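Local coordinates for transcription regulator (Haloarcula marismortui ATCC 43049, PDB 3CRJ), which probably binds DNA as a TetR-family transcription regulator, most likely acting as a repressor, at residues Asp14-Glu17 with Glu18-Ala22. Numbering follows the deposited sequence.
Sequences DQTE and EIMQA
Q15 and E18 run alongside each other in the same direction on the first helix of a TetR-type DNA-binding domain, helix 12-30, three residues apart. The long chain of Q15 bends beyond CB and swings its amide alongside the E18 carboxylate, with OE1 of Q15 3.6 Å from OE2 of E18 and the two flat groups turned 78° against each other. That leaves two oxygens facing each other, an approach that is not itself a bond. The aliphatic part of E18 passes over the preceding turn, its CB 3.5 Å from the carbonyl O of D14. Beside it, E17 and Q21, four residues apart, form an i to i+4 pair: their side chains cross at a slant, the carboxylate plane standing 80° from the amide plane. On the more buried side, I19 and the selenomethionine M20 lay their carbons against backbone carbonyls. In I19, CG1 sits beside the backbone N, anti to the carbonyl carbon (chi1 -72°), which brings it to 3.2 Å from O of Q15; in M20, CG lies 3.4 Å from O of T16. Beyond the helix, I19 packs on Y44 of helix 37-44, within the predicted helix-turn-helix, and M20 on F65 and Y68 of helix 58-78, so this turn lies between the predicted helix-turn-helix and helix 58-78. T16 turns back instead, its OG1 hydrogen-bonded to O of F12. The backbone keeps the i to i+4 bonds of a regular alpha-helix, among them Q21 N to O of E17 at 2.9 Å.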
loop_
_atom_site.group_PDB
_atom_site.type_symbol
_atom_site.label_atom_id
_atom_site.label_comp_id
_atom_site.label_asym_id
_atom_site.label_seq_id
_atom_site.Cartn_x
_atom_site.Cartn_y
_atom_site.Cartn_z
ATOM N N ASP A 14 -9.507 -4.194 31.820
ATOM C CA ASP A 14 -9.015 -2.884 32.240
ATOM C C ASP A 14 -7.523 -2.750 31.951
ATOM O O ASP A 14 -7.074 -1.721 31.448
ATOM C CB ASP A 14 -9.297 -2.650 33.738
ATOM C CG ASP A 14 -10.782 -2.823 34.112
ATOM O OD1 ASP A 14 -11.100 -2.778 35.324
ATOM O OD2 ASP A 14 -11.631 -3.008 33.209
ATOM N N GLN A 15 -6.772 -3.804 32.268
ATOM C CA GLN A 15 -5.335 -3.878 31.985
ATOM C C GLN A 15 -5.016 -3.979 30.497
ATOM O O GLN A 15 -4.076 -3.353 30.011
ATOM C CB GLN A 15 -4.733 -5.090 32.696
ATOM C CG GLN A 15 -3.938 -4.793 33.953
ATOM C CD GLN A 15 -4.710 -3.965 34.944
ATOM O OE1 GLN A 15 -4.776 -2.739 34.825
ATOM N NE2 GLN A 15 -5.288 -4.625 35.938
ATOM N N THR A 16 -5.785 -4.803 29.797
ATOM C CA THR A 16 -5.655 -4.989 28.362
ATOM C C THR A 16 -5.787 -3.625 27.659
ATOM O O THR A 16 -4.885 -3.208 26.925
ATOM C CB THR A 16 -6.716 -6.023 27.882
ATOM O OG1 THR A 16 -6.550 -7.243 28.618
ATOM C CG2 THR A 16 -6.597 -6.323 26.402
ATOM N N GLU A 17 -6.888 -2.925 27.934
ATOM C CA GLU A 17 -7.171 -1.594 27.393
ATOM C C GLU A 17 -6.081 -0.551 27.684
ATOM O O GLU A 17 -5.600 0.125 26.770
ATOM C CB GLU A 17 -8.509 -1.107 27.930
ATOM C CG GLU A 17 -9.688 -1.367 27.016
ATOM C CD GLU A 17 -10.163 -0.097 26.330
ATOM O OE1 GLU A 17 -9.307 0.727 25.956
ATOM O OE2 GLU A 17 -11.391 0.088 26.179
ATOM N N GLU A 18 -5.700 -0.418 28.953
ATOM C CA GLU A 18 -4.596 0.452 29.338
ATOM C C GLU A 18 -3.324 0.062 28.603
ATOM O O GLU A 18 -2.552 0.940 28.202
ATOM C CB GLU A 18 -4.318 0.357 30.835
ATOM C CG GLU A 18 -5.036 1.335 31.721
ATOM C CD GLU A 18 -4.413 1.357 33.099
ATOM O OE1 GLU A 18 -3.323 1.948 33.236
ATOM O OE2 GLU A 18 -4.984 0.773 34.042
ATOM N N ILE A 19 -3.103 -1.249 28.438
ATOM C CA ILE A 19 -1.946 -1.734 27.668
ATOM C C ILE A 19 -2.073 -1.460 26.166
ATOM O O ILE A 19 -1.097 -1.061 25.542
ATOM C CB ILE A 19 -1.583 -3.218 27.950
ATOM C CG1 ILE A 19 -0.964 -3.364 29.356
ATOM C CG2 ILE A 19 -0.596 -3.725 26.908
ATOM C CD1 ILE A 19 -0.654 -4.811 29.789
HETATM N N MSE A 20 -3.263 -1.662 25.593
HETATM C CA MSE A 20 -3.471 -1.309 24.192
HETATM C C MSE A 20 -3.178 0.174 23.971
HETATM O O MSE A 20 -2.470 0.540 23.052
HETATM C CB MSE A 20 -4.873 -1.665 23.724
HETATM C CG MSE A 20 -5.148 -3.176 23.584
HETATM SE SE MSE A 20 -3.854 -4.252 22.529
HETATM C CE MSE A 20 -2.421 -4.521 23.822
ATOM N N GLN A 21 -3.692 1.024 24.848
ATOM C CA GLN A 21 -3.420 2.458 24.762
ATOM C C GLN A 21 -1.928 2.796 24.824
ATOM O O GLN A 21 -1.429 3.551 24.000
ATOM C CB GLN A 21 -4.224 3.208 25.813
ATOM C CG GLN A 21 -5.670 3.343 25.429
ATOM C CD GLN A 21 -6.580 3.441 26.622
ATOM O OE1 GLN A 21 -7.470 2.617 26.794
ATOM N NE2 GLN A 21 -6.365 4.446 27.463
ATOM N N ALA A 22 -1.217 2.217 25.777
ATOM C CA ALA A 22 0.229 2.386 25.858
ATOM C C ALA A 22 0.842 2.021 24.518
ATOM O O ALA A 22 1.676 2.768 23.990
ATOM C CB ALA A 22 0.813 1.519 26.946
#